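Local coordinates for adenylate cyclase (Hippeastrum hybrid cultivar, PDB 6YP4), which probably acts mainly as a metal-dependent triphosphatase of the CYTH family, although named as a putative adenylyl cyclase, at residues Gln32-Phe37 / Arg52-Asp57; Pro24-Thr29 / Ala138-Val143; Met1-Lys6 / Val76-Glu81. One frame throughout, in Å; residues are numbered along the deposited sequence. Where two conformers were deposited one is given.

Contact 1: Gln32-Phe37 / Arg52-Asp57; sequences QHNLFF and RIRFYD. With GCP (phosphomethylphosphonic acid guanylate ester), chain B.
Arg-54 and Asn-34 meet through opposite settings of their first torsions: CG of Arg-54 is anti to its backbone N (chi1 166°), while CG of Asn-34 is anti to its own carbonyl carbon (chi1 -57°). A bend at chi3 then brings NE of Arg-54 to Asn-34 OD1, which it donates to over 2.7 Å in a nearly straight bond lying in both the amide and the guanidinium planes. The two residues form a non-hydrogen-bonded pair of antiparallel strands, as do Phe-36 with Arg-52 and Gln-32 with Tyr-56, and all six side chains rise on the face lining the triphosphate tunnel of the CYTH fold. Gln-32 stacks its amide on the guanidinium of Arg-54, the planes 22° apart, with NE2 above one face and its OE1 taken by Asn-135. On the opposite face of that guanidinium lies NH2 of Arg-52. Tyr-56 OH receives a further bond from Arg-54 NH1 at 3.2 Å. Beyond these supports, Arg-54 NH2 donates to O2B of the nucleotide analogue at 3.0 Å. Arg-52 holds two phosphates, NH1 reaching O1B at 3.0 Å and NH2 reaching O2A at 2.6 Å. Its aliphatic part runs alongside the Phe-36 ring, CG being 3.5 Å from CE2. The other face, which also carries His-33, is largely hydrophobic: Phe-37 CE2 touches Ile-53 CD1 at 3.6 Å, Leu-35 meets the edge of Phe-55, and helix 88-96 packs on Leu-35, Ile-53 and Phe-55. Arg-52 NH1 and Arg-54 NH2, both donors, stand only 3.2 Å apart, a concentration of positive charge that the alpha and beta phosphates probably offset, consistent with a tunnel built to receive polyphosphate chains.

Contact 2: Pro24-Thr29 / Ala138-Val143; sequences PFHLKT and AVYRWV. With GCP (phosphomethylphosphonic acid guanylate ester), chain C.
Leu-27 and Lys-28 both face Val-139 in a classic beta bulge, set in the antiparallel wall of the CYTH tunnel where strand 26-39 begins and strand 127-141 ends. Val-139 O accepts from Leu-27 N at 2.8 Å and, weakly, from Lys-28 N, while Val-139 N donates back to Lys-28 O at 2.7 Å. The extra residue shifts the register by one, so that His-26 pairs with Tyr-140 on one side of the bulge and Thr-29 with Ala-138 on the other. Lys-28 lies alongside Val-139, its CG 3.8 Å from CG2. That CG sits between the backbone N and the carbonyl carbon (chi1 59°), and the extended chain beyond it carries NZ to O6 of a guanine, 3.1 Å away. This nucleotide belongs to the tunnel of the second subunit, where Arg-52, Arg-54 and Arg-137 of that subunit hydrogen-bond to it. On the other face of the sheet, His-26 turns its edge to the face of Tyr-140 in an offset edge-to-face pair, the planes 70° apart. Its ring is fixed at both nitrogens: NE2 shares a hydrogen bond of 2.7 Å with Thr-29 OG1, and ND1 is bonded to Glu-84 of the second subunit. Further along, Trp-142 directs CD1 over the centre of the Phe-25 ring in a T-shaped pair, with planes at 88°; the indole also meets Phe-180 edge-to-face. Leu-27 CD2 touches the guanidinium of Arg-141, which forms a salt bridge with Glu-83, a magnesium-binding residue, of the second subunit. NH2 of this arginine also comes within 3.3 Å of guanine C8.

Contact 3: Met1-Lys6 / Val76-Glu81; sequences MEIEIK and VSHVEE. With MG (magnesium ion), chain D; MG (magnesium ion), chain E; GCP (phosphomethylphosphonic acid guanylate ester), chain B.
Ile-3 meets Ser-77 of the neighbouring strand through CB and CG2, and His-78 through CG1 and CD1. CB lies 3.9 Å from the carbonyl oxygen of Ser-77, and the CG2 branch is nearer to the same oxygen, at 3.6 Å, while also approaching CG1 of Val-76. With CG1 anti to the carbonyl carbon (chi1 -58°), the longer branch runs beside the imidazole of His-78, CG1 being 3.6 Å from CD2. The terminal CD1 closes to 3.4 Å from that same CD2 and is almost as near to NE2. Met-1 also borders His-78, with CG near the ring edge and CE against CB. Ile-5 CD1 meets Val-76 CG2 on the same face, where Pro-170 at the start of helix 170-183 packs on Ile-3, Ile-5 and Val-76. The strands are antiparallel, and Glu-2 with Val-79 and Glu-4 with Ser-77 are their hydrogen-bonded pairs. Glu-2, Glu-4 and Lys-6 form the ExExK signature of the CYTH family, its alternation sending all three into the tunnel while the isoleucines between them face outward. Lys-6, extended beyond CG, passes Ser-77 and gives a weak hydrogen bond from NZ to O1G of the terminal phosphonate at 3.0 Å. A water donates to Glu-2 O and lies 3.0 Å from Ser-77 OG. Several acidic side chains here were modelled in two conformers; in the one described, Glu-81 OE1 lies 2.2 Å from one magnesium ion and 2.5 Å from the second, an apparent bridge that need not hold in the alternate conformer. Both ions lie near O1A of the alpha phosphate.

In the fold
All three contacts join neighbouring strands of one curled antiparallel sheet, the CYTH tunnel, and their centres lie 19 to 22 Å apart. Along the chain the segments run 1-6, 24-29, 32-37, 52-57, 76-81 and 138-143, so contact 1 falls within the span of either other contact, whereas contacts 2 and 3 interleave. Contacts 1 and 2 share strand 26-39, which pairs with strand 49-56 in contact 1 and with strand 127-141 in contact 2. Contacts 1 and 3 stand on opposite sides of the chain's centre and reach the same nucleotide analogue from two walls. Contact 2 reaches the nucleotide bound by the second subunit, so the partner chain probably completes each site; contact 3 also touches that subunit.

Contact 1: Gln32-Phe37 / Arg52-Asp57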
# COMPACT_ATOMS: atom_id res chain seq x y z
N GLN A 32 -0.01 -1.39 -14.58
CA GLN A 32 -1.27 -2.08 -14.32
C GLN A 32 -2.02 -2.28 -15.63
O GLN A 32 -2.07 -1.37 -16.47
CB GLN A 32 -2.16 -1.26 -13.36
CG GLN A 32 -1.40 -0.57 -12.20
CD GLN A 32 -2.30 0.24 -11.28
OE1 GLN A 32 -3.07 1.07 -11.74
NE2 GLN A 32 -2.21 -0.03 -9.95
N HIS A 33 -2.62 -3.46 -15.80
CA HIS A 33 -3.66 -3.68 -16.81
C HIS A 33 -4.96 -3.99 -16.10
O HIS A 33 -5.03 -4.96 -15.33
CB HIS A 33 -3.27 -4.79 -17.80
CG HIS A 33 -2.10 -4.45 -18.68
ND1 HIS A 33 -0.79 -4.62 -18.28
CD2 HIS A 33 -2.04 -3.99 -19.96
CE1 HIS A 33 0.02 -4.24 -19.25
NE2 HIS A 33 -0.72 -3.86 -20.29
N ASN A 34 -5.98 -3.16 -16.32
CA ASN A 34 -7.27 -3.28 -15.67
C ASN A 34 -8.27 -3.90 -16.64
O ASN A 34 -8.50 -3.36 -17.72
CB ASN A 34 -7.77 -1.90 -15.23
CG ASN A 34 -6.81 -1.20 -14.29
OD1 ASN A 34 -6.55 -1.67 -13.19
ND2 ASN A 34 -6.33 -0.02 -14.69
N LEU A 35 -8.88 -5.03 -16.25
CA LEU A 35 -9.94 -5.63 -17.05
C LEU A 35 -11.25 -5.68 -16.27
O LEU A 35 -11.25 -5.82 -15.04
CB LEU A 35 -9.57 -7.03 -17.52
CG LEU A 35 -8.57 -7.07 -18.67
CD1 LEU A 35 -7.16 -6.75 -18.20
CD2 LEU A 35 -8.61 -8.42 -19.32
N PHE A 36 -12.37 -5.60 -16.99
CA PHE A 36 -13.68 -5.47 -16.36
C PHE A 36 -14.67 -6.50 -16.91
O PHE A 36 -14.55 -6.95 -18.06
CB PHE A 36 -14.25 -4.05 -16.55
CG PHE A 36 -13.38 -2.98 -15.96
CD1 PHE A 36 -12.35 -2.43 -16.71
CD2 PHE A 36 -13.59 -2.54 -14.66
CE1 PHE A 36 -11.53 -1.46 -16.18
CE2 PHE A 36 -12.77 -1.57 -14.12
CZ PHE A 36 -11.75 -1.02 -14.88
N PHE A 37 -15.65 -6.84 -16.08
CA PHE A 37 -16.56 -7.95 -16.34
C PHE A 37 -17.96 -7.60 -15.86
O PHE A 37 -18.13 -6.81 -14.93
CB PHE A 37 -16.08 -9.23 -15.62
CG PHE A 37 -14.69 -9.62 -15.97
CD1 PHE A 37 -14.46 -10.55 -16.98
CD2 PHE A 37 -13.60 -9.05 -15.31
CE1 PHE A 37 -13.18 -10.91 -17.32
CE2 PHE A 37 -12.31 -9.40 -15.64
CZ PHE A 37 -12.10 -10.33 -16.65
N ARG A 52 -13.62 -5.50 -11.42
CA ARG A 52 -12.33 -5.31 -12.06
C ARG A 52 -11.36 -6.41 -11.64
O ARG A 52 -11.29 -6.76 -10.46
CB ARG A 52 -11.73 -3.95 -11.66
CG ARG A 52 -10.40 -3.53 -12.35
CD ARG A 52 -9.91 -2.18 -11.81
NE ARG A 52 -9.50 -2.25 -10.40
CZ ARG A 52 -9.39 -1.19 -9.59
NH1 ARG A 52 -9.65 0.03 -10.04
NH2 ARG A 52 -9.00 -1.35 -8.33
N ILE A 53 -10.63 -6.95 -12.61
CA ILE A 53 -9.44 -7.77 -12.34
C ILE A 53 -8.23 -6.99 -12.84
O ILE A 53 -8.13 -6.68 -14.04
CB ILE A 53 -9.54 -9.16 -12.97
CG1 ILE A 53 -10.72 -9.96 -12.36
CG2 ILE A 53 -8.24 -9.95 -12.77
CD1 ILE A 53 -10.89 -11.36 -12.94
N ARG A 54 -7.33 -6.64 -11.93
CA ARG A 54 -6.15 -5.85 -12.26
C ARG A 54 -4.90 -6.72 -12.21
O ARG A 54 -4.65 -7.41 -11.21
CB ARG A 54 -5.99 -4.66 -11.30
CG ARG A 54 -4.60 -3.98 -11.36
CD ARG A 54 -4.50 -2.80 -10.39
NE ARG A 54 -5.37 -1.67 -10.74
CZ ARG A 54 -5.72 -0.72 -9.87
NH1 ARG A 54 -5.28 -0.80 -8.61
NH2 ARG A 54 -6.51 0.28 -10.24
N PHE A 55 -4.10 -6.65 -13.27
CA PHE A 55 -2.82 -7.35 -13.34
C PHE A 55 -1.69 -6.34 -13.20
O PHE A 55 -1.72 -5.29 -13.85
CB PHE A 55 -2.70 -8.11 -14.67
CG PHE A 55 -3.75 -9.15 -14.86
CD1 PHE A 55 -3.66 -10.38 -14.23
CD2 PHE A 55 -4.84 -8.91 -15.68
CE1 PHE A 55 -4.64 -11.35 -14.41
CE2 PHE A 55 -5.82 -9.87 -15.86
CZ PHE A 55 -5.73 -11.09 -15.23
N TYR A 56 -0.71 -6.65 -12.34
CA TYR A 56 0.47 -5.80 -12.15
C TYR A 56 1.65 -6.37 -12.92
O TYR A 56 1.92 -7.58 -12.84
CB TYR A 56 0.85 -5.67 -10.65
CG TYR A 56 -0.10 -4.79 -9.82
CD1 TYR A 56 -1.32 -5.27 -9.38
CD2 TYR A 56 0.24 -3.48 -9.49
CE1 TYR A 56 -2.18 -4.48 -8.62
CE2 TYR A 56 -0.62 -2.69 -8.72
CZ TYR A 56 -1.82 -3.20 -8.29
OH TYR A 56 -2.68 -2.42 -7.53
N ASP A 57 2.35 -5.50 -13.66
CA ASP A 57 3.59 -5.80 -14.39
C ASP A 57 3.38 -7.05 -15.24
O ASP A 57 2.39 -7.13 -15.98
CB ASP A 57 4.75 -5.89 -13.41
CG ASP A 57 4.96 -4.61 -12.65
OD1 ASP A 57 4.61 -3.55 -13.18
OD2 ASP A 57 5.49 -4.67 -11.52
PG GCP B . -8.73 5.10 -9.14
O1G GCP B . -8.83 6.60 -9.19
O2G GCP B . -7.78 4.59 -10.20
O3G GCP B . -10.09 4.50 -9.32
C3B GCP B . -8.07 4.65 -7.49
PB GCP B . -8.01 2.80 -7.38
O1B GCP B . -9.22 2.15 -8.00
O2B GCP B . -6.73 2.26 -7.95
O3A GCP B . -8.05 2.48 -5.76
PA GCP B . -7.69 0.96 -5.24
O1A GCP B . -8.69 0.63 -4.15
O2A GCP B . -7.85 0.02 -6.41
O5' GCP B . -6.09 0.91 -4.69
C5' GCP B . -5.39 2.13 -4.51
C4' GCP B . -6.01 2.98 -3.32
O4' GCP B . -6.32 2.16 -2.04
C3' GCP B . -5.16 3.86 -2.95
O3' GCP B . -5.82 5.13 -2.74
C2' GCP B . -4.39 3.28 -1.58
O2' GCP B . -4.14 4.34 -0.58
C1' GCP B . -5.07 2.31 -1.11
N9 GCP B . -4.23 1.04 -1.12
C8 GCP B . -4.33 0.17 -2.13
N7 GCP B . -3.49 -0.86 -1.91
C5 GCP B . -2.86 -0.62 -0.75
C6 GCP B . -1.90 -1.33 -0.04
O6 GCP B . -1.50 -2.37 -0.46
N1 GCP B . -1.43 -0.86 1.12
C2 GCP B . -1.89 0.32 1.60
N2 GCP B . -1.30 0.74 2.87
N3 GCP B . -2.82 1.03 0.91
C4 GCP B . -3.31 0.56 -0.26

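Contact 2: Pro24-Thr29 / Ala138-Val143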
# COMPACT_ATOMS: atom_id res chain seq x y z
N PRO A 24 11.80 13.35 -4.84
CA PRO A 24 12.37 13.05 -3.51
C PRO A 24 11.48 12.18 -2.65
O PRO A 24 11.96 11.69 -1.61
CB PRO A 24 12.55 14.44 -2.88
CG PRO A 24 12.59 15.39 -4.04
CD PRO A 24 11.65 14.81 -5.03
N PHE A 25 10.23 11.93 -3.04
CA PHE A 25 9.32 11.15 -2.22
C PHE A 25 8.97 9.81 -2.84
O PHE A 25 8.11 9.09 -2.31
CB PHE A 25 8.06 11.96 -1.94
CG PHE A 25 8.35 13.35 -1.44
CD1 PHE A 25 8.61 13.57 -0.09
CD2 PHE A 25 8.38 14.42 -2.31
CE1 PHE A 25 8.89 14.84 0.37
CE2 PHE A 25 8.66 15.69 -1.86
CZ PHE A 25 8.92 15.91 -0.52
N HIS A 26 9.66 9.43 -3.91
CA HIS A 26 9.25 8.29 -4.71
C HIS A 26 9.43 6.98 -3.95
O HIS A 26 10.50 6.70 -3.40
CB HIS A 26 10.06 8.26 -5.99
CG HIS A 26 9.74 7.09 -6.87
ND1 HIS A 26 10.52 5.95 -6.91
CD2 HIS A 26 8.73 6.89 -7.74
CE1 HIS A 26 10.00 5.10 -7.77
NE2 HIS A 26 8.90 5.64 -8.29
N LEU A 27 8.38 6.17 -3.95
CA LEU A 27 8.38 4.84 -3.34
C LEU A 27 8.43 3.71 -4.36
O LEU A 27 9.18 2.76 -4.17
CB LEU A 27 7.14 4.66 -2.46
CG LEU A 27 6.96 3.29 -1.81
CD1 LEU A 27 8.11 3.02 -0.85
CD2 LEU A 27 5.64 3.16 -1.07
N LYS A 28 7.64 3.78 -5.43
CA LYS A 28 7.62 2.70 -6.41
C LYS A 28 6.86 3.17 -7.64
O LYS A 28 6.06 4.11 -7.57
CB LYS A 28 6.98 1.42 -5.85
CG LYS A 28 5.54 1.62 -5.40
CD LYS A 28 5.00 0.40 -4.64
CE LYS A 28 3.55 0.61 -4.22
NZ LYS A 28 2.86 -0.67 -3.86
N THR A 29 7.10 2.50 -8.77
CA THR A 29 6.33 2.71 -10.00
C THR A 29 6.03 1.34 -10.60
O THR A 29 6.95 0.52 -10.73
CB THR A 29 7.10 3.57 -11.00
OG1 THR A 29 7.41 4.83 -10.39
CG2 THR A 29 6.30 3.79 -12.36
N ALA A 138 2.87 5.79 -10.34
CA ALA A 138 4.02 6.14 -9.52
C ALA A 138 3.52 6.54 -8.15
O ALA A 138 2.61 7.37 -8.04
CB ALA A 138 4.82 7.28 -10.18
N VAL A 139 4.08 5.93 -7.10
CA VAL A 139 3.58 6.08 -5.73
C VAL A 139 4.61 6.86 -4.92
O VAL A 139 5.81 6.60 -5.02
CB VAL A 139 3.31 4.72 -5.06
CG1 VAL A 139 2.62 4.90 -3.69
CG2 VAL A 139 2.50 3.82 -5.96
N TYR A 140 4.11 7.77 -4.07
CA TYR A 140 4.93 8.67 -3.27
C TYR A 140 4.41 8.68 -1.84
O TYR A 140 3.20 8.73 -1.62
CB TYR A 140 4.92 10.11 -3.85
CG TYR A 140 5.33 10.15 -5.30
CD1 TYR A 140 4.40 9.97 -6.33
CD2 TYR A 140 6.66 10.33 -5.65
CE1 TYR A 140 4.79 9.98 -7.65
CE2 TYR A 140 7.07 10.33 -6.96
CZ TYR A 140 6.13 10.18 -7.96
OH TYR A 140 6.55 10.17 -9.26
N ARG A 141 5.33 8.65 -0.87
CA ARG A 141 5.01 8.93 0.53
C ARG A 141 5.39 10.39 0.81
O ARG A 141 6.57 10.74 0.81
CB ARG A 141 5.72 7.98 1.48
CG ARG A 141 5.45 8.30 2.93
CD ARG A 141 6.00 7.21 3.89
NE ARG A 141 5.41 5.90 3.66
CZ ARG A 141 6.05 4.89 3.08
NH1 ARG A 141 7.31 5.05 2.69
NH2 ARG A 141 5.46 3.72 2.89
N TRP A 142 4.38 11.23 1.07
CA TRP A 142 4.51 12.68 1.16
C TRP A 142 4.42 13.13 2.63
O TRP A 142 4.64 12.31 3.55
CB TRP A 142 3.44 13.31 0.26
CG TRP A 142 3.64 14.76 0.02
CD1 TRP A 142 4.83 15.38 -0.21
CD2 TRP A 142 2.65 15.80 0.05
NE1 TRP A 142 4.64 16.73 -0.35
CE2 TRP A 142 3.30 17.01 -0.20
CE3 TRP A 142 1.26 15.80 0.24
CZ2 TRP A 142 2.63 18.23 -0.26
CZ3 TRP A 142 0.59 17.02 0.19
CH2 TRP A 142 1.27 18.22 -0.06
N VAL A 143 4.11 14.41 2.86
CA VAL A 143 4.03 14.93 4.23
C VAL A 143 2.99 14.13 5.04
O VAL A 143 1.97 13.65 4.51
CB VAL A 143 3.71 16.44 4.26
CG1 VAL A 143 4.68 17.21 3.37
CG2 VAL A 143 2.27 16.71 3.86
PG GCP C . 6.74 -1.72 11.72
O1G GCP C . 5.92 -1.65 12.97
O2G GCP C . 6.94 -3.16 11.29
O3G GCP C . 8.07 -1.06 11.95
C3B GCP C . 5.83 -0.84 10.40
PB GCP C . 6.87 -0.85 8.86
O1B GCP C . 8.33 -0.64 9.16
O2B GCP C . 6.63 -2.11 8.06
O3A GCP C . 6.34 0.44 7.99
PA GCP C . 6.78 0.57 6.41
O1A GCP C . 7.13 2.04 6.19
O2A GCP C . 8.01 -0.28 6.20
O5' GCP C . 5.54 0.03 5.41
C5' GCP C . 4.26 -0.20 5.97
C4' GCP C . 3.58 1.14 6.47
O4' GCP C . 3.69 2.32 5.45
C3' GCP C . 2.33 0.95 6.63
O3' GCP C . 1.88 1.58 7.86
C2' GCP C . 1.55 1.55 5.27
O2' GCP C . 0.29 2.23 5.59
C1' GCP C . 2.36 2.30 4.62
N9 GCP C . 2.60 1.73 3.24
C8 GCP C . 3.67 0.96 2.99
N7 GCP C . 3.65 0.59 1.70
C5 GCP C . 2.56 1.13 1.14
C6 GCP C . 2.05 1.08 -0.16
O6 GCP C . 2.62 0.46 -0.99
N1 GCP C . 0.92 1.72 -0.46
C2 GCP C . 0.27 2.43 0.50
N2 GCP C . -0.95 3.09 0.05
N3 GCP C . 0.76 2.48 1.76
C4 GCP C . 1.91 1.83 2.08

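Contact 3: Met1-Lys6 / Val76-Glu81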
# COMPACT_ATOMS: atom_id res chain seq x y z
N MET A 1 -16.28 2.72 3.49
CA MET A 1 -16.30 3.84 2.56
C MET A 1 -14.88 4.30 2.26
O MET A 1 -14.10 4.55 3.18
CB MET A 1 -17.12 5.01 3.13
CG MET A 1 -17.53 6.04 2.09
SD MET A 1 -18.59 5.33 0.81
CE MET A 1 -20.02 6.41 0.93
N GLU A 2 -14.55 4.36 0.97
CA GLU A 2 -13.22 4.75 0.50
C GLU A 2 -13.27 6.20 0.04
O GLU A 2 -14.08 6.56 -0.82
CB GLU A 2 -12.77 3.84 -0.63
CG GLU A 2 -11.34 4.04 -1.08
CD GLU A 2 -10.36 3.19 -0.29
OE1 GLU A 2 -10.71 2.74 0.82
OE2 GLU A 2 -9.23 2.97 -0.78
N ILE A 3 -12.41 7.04 0.62
CA ILE A 3 -12.38 8.47 0.33
C ILE A 3 -11.04 8.83 -0.29
O ILE A 3 -9.98 8.55 0.29
CB ILE A 3 -12.62 9.30 1.60
CG1 ILE A 3 -13.98 8.94 2.22
CG2 ILE A 3 -12.56 10.79 1.28
CD1 ILE A 3 -14.52 9.96 3.19
N GLU A 4 -11.08 9.47 -1.46
CA GLU A 4 -9.87 9.89 -2.16
C GLU A 4 -10.05 11.30 -2.71
O GLU A 4 -11.16 11.73 -3.06
CB GLU A 4 -9.48 8.94 -3.31
CG GLU A 4 -8.45 7.87 -2.90
CD GLU A 4 -7.68 7.28 -4.07
OE1 GLU A 4 -8.28 6.54 -4.87
OE2 GLU A 4 -6.46 7.54 -4.17
N ILE A 5 -8.95 12.02 -2.75
CA ILE A 5 -8.85 13.27 -3.50
C ILE A 5 -8.43 12.89 -4.91
O ILE A 5 -7.60 12.00 -5.09
CB ILE A 5 -7.84 14.23 -2.84
CG1 ILE A 5 -8.19 14.45 -1.36
CG2 ILE A 5 -7.75 15.54 -3.59
CD1 ILE A 5 -9.56 14.97 -1.15
N LYS A 6 -9.01 13.53 -5.93
CA LYS A 6 -8.70 13.17 -7.31
C LYS A 6 -8.61 14.44 -8.15
O LYS A 6 -9.63 15.11 -8.39
CB LYS A 6 -9.75 12.20 -7.88
CG LYS A 6 -9.72 10.82 -7.25
CD LYS A 6 -10.63 9.84 -7.96
CE LYS A 6 -10.55 8.45 -7.35
NZ LYS A 6 -11.44 7.50 -8.08
N VAL A 76 -13.43 15.45 -4.47
CA VAL A 76 -13.49 14.46 -3.41
C VAL A 76 -14.31 13.27 -3.88
O VAL A 76 -15.42 13.44 -4.40
CB VAL A 76 -14.07 15.06 -2.11
CG1 VAL A 76 -14.21 13.98 -1.04
CG2 VAL A 76 -13.15 16.18 -1.64
N SER A 77 -13.75 12.07 -3.73
CA SER A 77 -14.40 10.83 -4.13
C SER A 77 -14.79 10.02 -2.90
O SER A 77 -14.03 9.94 -1.93
CB SER A 77 -13.47 10.01 -5.02
OG SER A 77 -14.10 8.82 -5.46
N HIS A 78 -16.00 9.45 -2.92
CA HIS A 78 -16.44 8.43 -1.98
C HIS A 78 -16.93 7.23 -2.80
O HIS A 78 -17.68 7.41 -3.76
CB HIS A 78 -17.60 8.89 -1.08
CG HIS A 78 -17.33 10.14 -0.29
ND1 HIS A 78 -17.38 11.40 -0.84
CD2 HIS A 78 -17.05 10.31 1.02
CE1 HIS A 78 -17.12 12.30 0.10
NE2 HIS A 78 -16.91 11.66 1.24
N VAL A 79 -16.53 6.02 -2.42
CA VAL A 79 -17.01 4.84 -3.13
C VAL A 79 -17.00 3.64 -2.19
O VAL A 79 -16.13 3.52 -1.32
CB VAL A 79 -16.20 4.58 -4.43
CG1 VAL A 79 -14.77 4.11 -4.13
CG2 VAL A 79 -16.91 3.59 -5.35
N GLU A 80 -17.99 2.76 -2.34
CA GLU A 80 -18.05 1.49 -1.63
C GLU A 80 -17.26 0.45 -2.42
O GLU A 80 -17.56 0.20 -3.59
CB GLU A 80 -19.49 1.01 -1.46
CG GLU A 80 -20.33 1.85 -0.55
CD GLU A 80 -21.80 1.49 -0.66
OE1 GLU A 80 -22.62 2.39 -0.95
OE2 GLU A 80 -22.13 0.30 -0.49
N GLU A 81 -16.26 -0.16 -1.79
CA GLU A 81 -15.44 -1.13 -2.50
C GLU A 81 -15.11 -2.30 -1.59
O GLU A 81 -15.16 -2.21 -0.36
CB GLU A 81 -14.15 -0.49 -3.05
CG GLU A 81 -12.93 -0.53 -2.14
CD GLU A 81 -11.85 0.47 -2.57
OE1 GLU A 81 -12.03 1.13 -3.61
OE2 GLU A 81 -10.83 0.61 -1.85
MG MG D . -10.44 2.71 -3.80
MG MG E . -10.94 -0.83 -4.65
PG GCP B . -8.73 5.10 -9.14
O1G GCP B . -8.83 6.60 -9.19
O2G GCP B . -7.78 4.59 -10.20
O3G GCP B . -10.09 4.50 -9.32
C3B GCP B . -8.07 4.65 -7.49
PB GCP B . -8.01 2.80 -7.38
O1B GCP B . -9.22 2.15 -8.00
O2B GCP B . -6.73 2.26 -7.95
O3A GCP B . -8.05 2.48 -5.76
PA GCP B . -7.69 0.96 -5.24
O1A GCP B . -8.69 0.63 -4.15
O2A GCP B . -7.85 0.02 -6.41
O5' GCP B . -6.09 0.91 -4.69
C5' GCP B . -5.39 2.13 -4.51
C4' GCP B . -6.01 2.98 -3.32
O4' GCP B . -6.32 2.16 -2.04
C3' GCP B . -5.16 3.86 -2.95
O3' GCP B . -5.82 5.13 -2.74
C2' GCP B . -4.39 3.28 -1.58
O2' GCP B . -4.14 4.34 -0.58
C1' GCP B . -5.07 2.31 -1.11
N9 GCP B . -4.23 1.04 -1.12
C8 GCP B . -4.33 0.17 -2.13
N7 GCP B . -3.49 -0.86 -1.91
C5 GCP B . -2.86 -0.62 -0.75
C6 GCP B . -1.90 -1.33 -0.04
O6 GCP B . -1.50 -2.37 -0.46
N1 GCP B . -1.43 -0.86 1.12
C2 GCP B . -1.89 0.32 1.60
N2 GCP B . -1.30 0.74 2.87
N3 GCP B . -2.82 1.03 0.91
C4 GCP B . -3.31 0.56 -0.26
O HOH W 1 -12.92 6.83 -3.61